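Local coordinates for chemotaxis protein CheX (Vibrio vulnificus, PDB 6VPW) that probably takes part in bacterial chemotaxis signalling as a CheX-family phosphatase, which in relatives removes the phosphate from the response regulator CheY, at residues A[70-73]-A[79-82]; A[13-18]-A[61-66]; A[53-58]-A[109-114]. One frame throughout, in Å; residues are numbered along the deposited sequence. Where two conformers were deposited one is given.

Contact 1: A[70-73]-A[79-82]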
loop_
_atom_site.group_PDB
_atom_site.type_symbol
_atom_site.label_atom_id
_atom_site.label_comp_id
_atom_site.label_asym_id
_atom_site.label_seq_id
_atom_site.Cartn_x
_atom_site.Cartn_y
_atom_site.Cartn_z
ATOM N N GLU A 70 12.216 17.660 5.262
ATOM C CA GLU A 70 13.641 17.790 5.680
ATOM C C GLU A 70 14.496 16.815 4.865
ATOM O O GLU A 70 15.565 17.226 4.385
ATOM C CB GLU A 70 13.811 17.546 7.180
ATOM C CG GLU A 70 15.143 18.034 7.730
ATOM C CD GLU A 70 15.297 19.542 7.807
ATOM O OE1 GLU A 70 14.273 20.265 7.703
ATOM O OE2 GLU A 70 16.441 19.996 7.936
ATOM N N ILE A 71 14.040 15.572 4.705
ATOM C CA ILE A 71 14.778 14.571 3.882
ATOM C C ILE A 71 14.947 15.125 2.460
ATOM O O ILE A 71 16.097 15.104 1.952
ATOM C CB ILE A 71 14.052 13.207 3.922
ATOM C CG1 ILE A 71 14.083 12.620 5.334
ATOM C CG2 ILE A 71 14.621 12.232 2.901
ATOM C CD1 ILE A 71 13.173 11.427 5.530
ATOM N N MET A 72 13.856 15.620 1.861
ATOM C CA MET A 72 13.850 16.175 0.477
ATOM C C MET A 72 14.842 17.338 0.369
ATOM O O MET A 72 15.581 17.389 -0.631
ATOM C CB MET A 72 12.461 16.697 0.098
ATOM C CG MET A 72 11.478 15.604 -0.239
ATOM S SD MET A 72 11.849 14.846 -1.837
ATOM C CE MET A 72 11.513 16.217 -2.941
ATOM N N GLN A 73 14.821 18.254 1.338
ATOM C CA GLN A 73 15.761 19.408 1.288
ATOM C C GLN A 73 17.200 18.878 1.270
ATOM O O GLN A 73 18.007 19.398 0.472
ATOM C CB GLN A 73 15.529 20.348 2.472
ATOM C CG GLN A 73 16.506 21.514 2.526
ATOM C CD GLN A 73 16.199 22.471 3.649
ATOM O OE1 GLN A 73 15.154 22.396 4.294
ATOM N NE2 GLN A 73 17.116 23.397 3.885
ATOM N N ARG A 79 14.380 22.924 -0.594
ATOM C CA ARG A 79 13.162 22.476 0.133
ATOM C C ARG A 79 11.947 22.612 -0.780
ATOM O O ARG A 79 11.701 23.686 -1.323
ATOM C CB ARG A 79 12.982 23.316 1.400
ATOM C CG ARG A 79 11.856 22.851 2.313
ATOM C CD ARG A 79 11.740 23.763 3.520
ATOM N NE ARG A 79 10.795 23.268 4.510
ATOM C CZ ARG A 79 11.079 22.367 5.446
ATOM N NH1 ARG A 79 12.290 21.835 5.516
ATOM N NH2 ARG A 79 10.141 21.990 6.301
ATOM N N PRO A 80 11.156 21.533 -0.992
ATOM C CA PRO A 80 9.954 21.606 -1.824
ATOM C C PRO A 80 8.838 22.405 -1.139
ATOM O O PRO A 80 8.871 22.505 0.075
ATOM C CB PRO A 80 9.497 20.142 -1.978
ATOM C CG PRO A 80 10.665 19.310 -1.479
ATOM C CD PRO A 80 11.380 20.177 -0.467
ATOM N N ASN A 81 7.872 22.904 -1.917
ATOM C CA ASN A 81 6.733 23.681 -1.351
ATOM C C ASN A 81 5.892 22.852 -0.366
ATOM O O ASN A 81 5.861 23.202 0.834
ATOM C CB ASN A 81 5.834 24.246 -2.459
ATOM C CG ASN A 81 4.778 25.210 -1.958
ATOM O OD1 ASN A 81 4.763 25.577 -0.784
ATOM N ND2 ASN A 81 3.897 25.641 -2.845
ATOM N N GLY A 82 5.254 21.785 -0.852
ATOM C CA GLY A 82 4.539 20.812 -0.001
ATOM C C GLY A 82 4.901 19.399 -0.419
ATOM O O GLY A 82 6.024 19.226 -0.943
HETATM O O HOH W 1 11.357 20.273 7.958
#
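Arg-79 reaches back along the helix it follows and offers one nitrogen, NH1, to two acceptors. The amide oxygen of Gln-73 takes the firmer bond: OE1 lies 3.2 Å from Arg-79 NH1, at the guanidinium edge and almost in its plane, although the amide itself stands 85° from that plane. Glu-70 OE1 is the other acceptor, in a salt bridge whose hydrogen bond to Arg-79 NH1 is weak at 3.3 Å. A water relays a second link, accepting from Arg-79 NH2 at 2.7 Å and donating to Glu-70 OE1 at 2.9 Å. Beside this polar patch, the ring of Pro-80 packs on Met-72, whose CB and CE both lie 3.5 Å from Pro-80 CG, the bends at chi2 (-72°) and chi3 (-67°) curling the chain round it. Glu-70 and Gln-73 lie three residues apart on helix 65-76, hence nearly one turn, which lets both meet the arginine as the chain leaves the helix for the loop toward helix 85-107. The reach comes from an arginine chain extended from CG to NE; its CB, CG and CD run past Gln-73 OE1. Met-72 and Pro-80 both also rest on Val-87 of helix 85-107, and Met-72 touches Met-90 there.

Contact 2: A[13-18]-A[61-66]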
loop_
_atom_site.group_PDB
_atom_site.type_symbol
_atom_site.label_atom_id
_atom_site.label_comp_id
_atom_site.label_asym_id
_atom_site.label_seq_id
_atom_site.Cartn_x
_atom_site.Cartn_y
_atom_site.Cartn_z
ATOM N N ALA A 13 17.400 -1.207 10.431
ATOM C CA ALA A 13 18.768 -0.755 10.085
ATOM C C ALA A 13 18.783 -0.132 8.683
ATOM O O ALA A 13 19.449 0.911 8.477
ATOM C CB ALA A 13 19.718 -1.931 10.190
ATOM N N SER A 14 18.020 -0.722 7.759
ATOM C CA SER A 14 17.997 -0.232 6.357
ATOM C C SER A 14 17.426 1.191 6.273
ATOM O O SER A 14 18.023 2.007 5.537
ATOM C CB SER A 14 17.246 -1.175 5.463
ATOM O OG SER A 14 17.414 -0.806 4.111
ATOM N N LEU A 15 16.315 1.484 6.961
ATOM C CA LEU A 15 15.758 2.869 6.900
ATOM C C LEU A 15 16.771 3.843 7.514
ATOM O O LEU A 15 16.983 4.912 6.944
ATOM C CB LEU A 15 14.418 2.978 7.633
ATOM C CG LEU A 15 13.856 4.400 7.727
ATOM C CD1 LEU A 15 13.583 4.980 6.349
ATOM C CD2 LEU A 15 12.593 4.442 8.562
ATOM N N MET A 16 17.366 3.472 8.639
ATOM C CA MET A 16 18.321 4.410 9.289
ATOM C C MET A 16 19.532 4.626 8.383
ATOM O O MET A 16 19.959 5.794 8.251
ATOM C CB MET A 16 18.768 3.875 10.648
ATOM C CG MET A 16 17.644 3.849 11.658
ATOM S SD MET A 16 18.149 3.170 13.234
ATOM C CE MET A 16 19.479 4.307 13.655
ATOM N N ASN A 17 20.045 3.563 7.766
ATOM C CA ASN A 17 21.254 3.696 6.904
ATOM C C ASN A 17 20.936 4.459 5.619
ATOM O O ASN A 17 21.818 5.212 5.157
ATOM C CB ASN A 17 21.876 2.330 6.623
ATOM C CG ASN A 17 22.421 1.721 7.892
ATOM O OD1 ASN A 17 22.687 2.448 8.844
ATOM N ND2 ASN A 17 22.574 0.410 7.921
ATOM N N VAL A 18 19.732 4.285 5.066
ATOM C CA VAL A 18 19.366 4.997 3.811
ATOM C C VAL A 18 19.309 6.498 4.120
ATOM O O VAL A 18 19.912 7.296 3.351
ATOM C CB VAL A 18 18.043 4.468 3.205
ATOM C CG1 VAL A 18 17.505 5.393 2.132
ATOM C CG2 VAL A 18 18.189 3.063 2.644
ATOM N N ILE A 61 6.410 2.530 5.170
ATOM C CA ILE A 61 7.204 3.579 5.855
ATOM C C ILE A 61 6.322 4.811 5.839
ATOM O O ILE A 61 5.945 5.244 4.730
ATOM C CB ILE A 61 8.545 3.888 5.172
ATOM C CG1 ILE A 61 9.367 2.628 4.904
ATOM C CG2 ILE A 61 9.302 4.894 6.020
ATOM C CD1 ILE A 61 10.603 2.893 4.081
ATOM N N THR A 62 6.026 5.345 7.017
ATOM C CA THR A 62 5.151 6.533 7.113
ATOM C C THR A 62 5.973 7.678 7.690
ATOM O O THR A 62 6.686 7.435 8.695
ATOM C CB THR A 62 3.928 6.211 7.976
ATOM O OG1 THR A 62 3.206 5.161 7.318
ATOM C CG2 THR A 62 3.060 7.430 8.186
ATOM N N PHE A 63 5.838 8.862 7.091
ATOM C CA PHE A 63 6.577 10.065 7.539
ATOM C C PHE A 63 5.640 11.223 7.866
ATOM O O PHE A 63 4.640 11.444 7.137
ATOM C CB PHE A 63 7.482 10.593 6.420
ATOM C CG PHE A 63 8.549 9.642 5.952
ATOM C CD1 PHE A 63 9.786 9.607 6.566
ATOM C CD2 PHE A 63 8.301 8.760 4.915
ATOM C CE1 PHE A 63 10.766 8.729 6.131
ATOM C CE2 PHE A 63 9.283 7.890 4.476
ATOM C CZ PHE A 63 10.521 7.894 5.071
ATOM N N ASP A 64 6.009 11.978 8.906
ATOM C CA ASP A 64 5.375 13.296 9.155
ATOM C C ASP A 64 5.823 14.204 8.009
ATOM O O ASP A 64 6.965 14.013 7.521
ATOM C CB ASP A 64 5.784 13.893 10.508
ATOM C CG ASP A 64 5.153 13.198 11.700
ATOM O OD1 ASP A 64 4.238 12.405 11.475
ATOM O OD2 ASP A 64 5.588 13.456 12.839
ATOM N N GLU A 65 4.984 15.168 7.615
ATOM C CA GLU A 65 5.325 16.088 6.498
ATOM C C GLU A 65 6.658 16.784 6.778
ATOM O O GLU A 65 7.506 16.820 5.860
ATOM C CB GLU A 65 4.206 17.116 6.291
ATOM C CG GLU A 65 4.499 18.131 5.205
ATOM C CD GLU A 65 3.291 18.952 4.783
ATOM O OE1 GLU A 65 3.431 19.774 3.857
ATOM O OE2 GLU A 65 2.213 18.753 5.370
ATOM N N GLY A 66 6.836 17.299 8.000
ATOM C CA GLY A 66 8.064 18.033 8.366
ATOM C C GLY A 66 9.310 17.213 8.085
ATOM O O GLY A 66 10.282 17.766 7.527
#
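Leu-15 directs its CG away from its own backbone N (chi1 174°), and with chi2 at 62° the fork of its two methyls opens onto strand 56-63. Ile-61 answers with CG2, the branch that stands anti to its backbone N when chi1 is -51°. The two side chains run past one another in opposite directions, and Leu-15 CD2 comes to 4.2 Å from Ile-61 CG2. The other methyl, Leu-15 CD1, approaches the far end of the Phe-63 ring obliquely, 4.4 Å from CZ. Ile-61 and Phe-63 are two residues apart on the strand, so both serve the same side of the sheet, and Leu-15 meets one with each methyl. This is helix-on-sheet packing: helix 8-23 lies against the six-stranded antiparallel sheet, in which strand 56-63 runs between strands 44-51 and 148-154. Leu-15 also touches Ile-150 of the adjacent strand 148-154 and Phe-141 of strand 137-142, one strand further on, while Val-98 of helix 85-107 meets both Leu-15 and Ile-61 and so joins the second helix to the same core. In the backbone, Ile-61 bonds to Gly-46 and Phe-63 to Val-44 of strand 44-51. Every residue touching across this contact is buried and no hydrogen bond crosses it, so its cohesion is apolar, resting on methyl and ring contacts at rather open van der Waals distances that bury just 101 Å².

Contact 3: A[53-58]-A[109-114]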
loop_
_atom_site.group_PDB
_atom_site.type_symbol
_atom_site.label_atom_id
_atom_site.label_comp_id
_atom_site.label_asym_id
_atom_site.label_seq_id
_atom_site.Cartn_x
_atom_site.Cartn_y
_atom_site.Cartn_z
ATOM N N ALA A 53 9.312 -17.663 -2.043
ATOM C CA ALA A 53 8.804 -19.034 -2.274
ATOM C C ALA A 53 8.125 -19.564 -1.007
ATOM O O ALA A 53 7.147 -20.307 -1.150
ATOM C CB ALA A 53 9.920 -19.952 -2.717
ATOM N N GLN A 54 8.590 -19.165 0.177
ATOM C CA GLN A 54 8.014 -19.754 1.419
ATOM C C GLN A 54 7.492 -18.667 2.366
ATOM O O GLN A 54 7.138 -19.009 3.512
ATOM C CB GLN A 54 9.055 -20.661 2.085
ATOM C CG GLN A 54 9.311 -21.946 1.305
ATOM C CD GLN A 54 8.079 -22.816 1.211
ATOM O OE1 GLN A 54 7.198 -22.779 2.067
ATOM N NE2 GLN A 54 8.008 -23.617 0.161
ATOM N N THR A 55 7.413 -17.418 1.907
ATOM C CA THR A 55 6.846 -16.349 2.767
ATOM C C THR A 55 6.290 -15.233 1.882
ATOM O O THR A 55 6.649 -15.177 0.701
ATOM C CB THR A 55 7.884 -15.780 3.747
ATOM O OG1 THR A 55 7.167 -15.084 4.767
ATOM C CG2 THR A 55 8.875 -14.839 3.099
ATOM N N ARG A 56 5.402 -14.418 2.439
ATOM C CA ARG A 56 4.915 -13.216 1.718
ATOM C C ARG A 56 4.518 -12.188 2.765
ATOM O O ARG A 56 4.276 -12.579 3.912
ATOM C CB ARG A 56 3.726 -13.498 0.808
ATOM C CG ARG A 56 2.462 -13.932 1.537
ATOM C CD ARG A 56 1.304 -13.947 0.566
ATOM N NE ARG A 56 0.101 -14.531 1.131
ATOM C CZ ARG A 56 -1.010 -14.751 0.452
ATOM N NH1 ARG A 56 -1.076 -14.422 -0.827
ATOM N NH2 ARG A 56 -2.045 -15.318 1.048
ATOM N N GLY A 57 4.459 -10.925 2.375
ATOM C CA GLY A 57 4.089 -9.911 3.372
ATOM C C GLY A 57 4.111 -8.525 2.785
ATOM O O GLY A 57 4.084 -8.396 1.535
ATOM N N SER A 58 4.104 -7.527 3.657
ATOM C CA SER A 58 4.085 -6.112 3.212
ATOM C C SER A 58 4.867 -5.253 4.201
ATOM O O SER A 58 5.021 -5.659 5.360
ATOM C CB SER A 58 2.668 -5.605 3.068
ATOM O OG SER A 58 1.912 -5.848 4.265
ATOM N N SER A 109 20.659 -14.749 5.231
ATOM C CA SER A 109 20.130 -15.550 6.370
ATOM C C SER A 109 19.127 -16.597 5.859
ATOM O O SER A 109 18.423 -17.158 6.694
ATOM C CB SER A 109 19.483 -14.657 7.409
ATOM O OG SER A 109 20.368 -13.631 7.838
ATOM N N GLY A 110 19.042 -16.814 4.539
ATOM C CA GLY A 110 18.142 -17.826 3.947
ATOM C C GLY A 110 16.684 -17.368 3.904
ATOM O O GLY A 110 15.804 -18.219 3.769
ATOM N N PHE A 111 16.433 -16.069 4.038
ATOM C CA PHE A 111 15.053 -15.505 4.010
ATOM C C PHE A 111 14.909 -14.768 2.675
ATOM O O PHE A 111 15.339 -13.607 2.576
ATOM C CB PHE A 111 14.869 -14.639 5.258
ATOM C CG PHE A 111 13.510 -14.016 5.448
ATOM C CD1 PHE A 111 13.129 -12.896 4.725
ATOM C CD2 PHE A 111 12.633 -14.517 6.399
ATOM C CE1 PHE A 111 11.883 -12.322 4.916
ATOM C CE2 PHE A 111 11.396 -13.928 6.599
ATOM C CZ PHE A 111 11.021 -12.838 5.852
ATOM N N ASP A 112 14.359 -15.446 1.669
ATOM C CA ASP A 112 14.341 -14.902 0.286
ATOM C C ASP A 112 12.973 -14.328 -0.086
ATOM O O ASP A 112 11.926 -14.983 0.196
ATOM C CB ASP A 112 14.705 -15.992 -0.722
ATOM C CG ASP A 112 16.117 -16.545 -0.578
ATOM O OD1 ASP A 112 17.071 -15.758 -0.658
ATOM O OD2 ASP A 112 16.240 -17.759 -0.385
ATOM N N PHE A 113 12.982 -13.178 -0.759
ATOM C CA PHE A 113 11.706 -12.614 -1.271
ATOM C C PHE A 113 12.000 -11.672 -2.432
ATOM O O PHE A 113 13.149 -11.186 -2.553
ATOM C CB PHE A 113 10.916 -11.907 -0.165
ATOM C CG PHE A 113 11.581 -10.693 0.429
ATOM C CD1 PHE A 113 11.515 -9.466 -0.212
ATOM C CD2 PHE A 113 12.272 -10.779 1.631
ATOM C CE1 PHE A 113 12.131 -8.350 0.328
ATOM C CE2 PHE A 113 12.852 -9.654 2.187
ATOM C CZ PHE A 113 12.803 -8.446 1.524
ATOM N N ASP A 114 10.981 -11.453 -3.264
ATOM C CA ASP A 114 11.039 -10.488 -4.391
ATOM C C ASP A 114 10.056 -9.368 -4.060
ATOM O O ASP A 114 9.053 -9.665 -3.366
ATOM C CB ASP A 114 10.709 -11.169 -5.715
ATOM C CG ASP A 114 11.706 -12.249 -6.084
ATOM O OD1 ASP A 114 12.911 -11.929 -6.134
ATOM O OD2 ASP A 114 11.267 -13.403 -6.264
HETATM O O HOH W 2 11.033 -17.533 0.333
#
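Thr-55 and Phe-111 make the close part of this contact, the threonine methyl against the end of the ring. CG2 of Thr-55 lies 4.0 Å from Phe-111 CZ and approaches the ring obliquely, the two side chains crossing at about a right angle. The threonine's chi1 of -163° puts OG1 anti to the backbone N and leaves CG2 between the backbone N and the carbonyl carbon, facing the phenylalanine. OG1 is hydrogen-bonded to Glu-155 OXT at the C terminus, a bond that would hold the side chain in this rotation. The same methyl lies 4.2 Å from Asp-112 O. Phe-113 CE2 lies at the edge of the Phe-111 ring, in plane, while Phe-154 makes an edge-to-face pair with Phe-111 and Leu-106 packs against it. Toward solvent the contact is looser and wet. Ala-53 and Asp-112 are exposed, and the nearest approach between them is 4.4 Å, from Ala-53 N to Asp-112 O. No direct hydrogen bond joins the segments, and a water supplies the polar link between them: it accepts from Gln-54 N at 2.9 Å and donates to Asp-112 O at 2.7 Å. Residues 53-55 belong to the turn that links strands 44-51 and 56-63. Across from them, helix 85-107 ends in a Schellman motif with Gly-110, at positive phi, as its C-prime residue, and the chain then passes through Phe-111 and Asp-112 toward strand 114-123. Just beyond the turn, Arg-56 forms a salt bridge with Glu-155 and a hydrogen bond to Met-115 O of the second subunit, so the contact sits between the exit of helix 85-107, the end of strand 148-154 and the subunit interface.

From the N terminus, helix 8-23 comes first, and contact 2 closes when strand 56-63 returns to it 43 residues later. Contact 3 has opened by then, in the turn leading into that same strand, so the two cross. It closes only after helices 65-76 and 85-107, when the chain reaches 109-114, and joins the loop before strand 56-63 to the exit of helix 85-107. Contact 1 falls wholly within that span and follows contact 2 in series, a short local closure that ties the later turns of helix 65-76 to the loop after it. Contacts 1 and 2 touch where Ile-71 packs on Phe-63, joining helix 65-76 to the core.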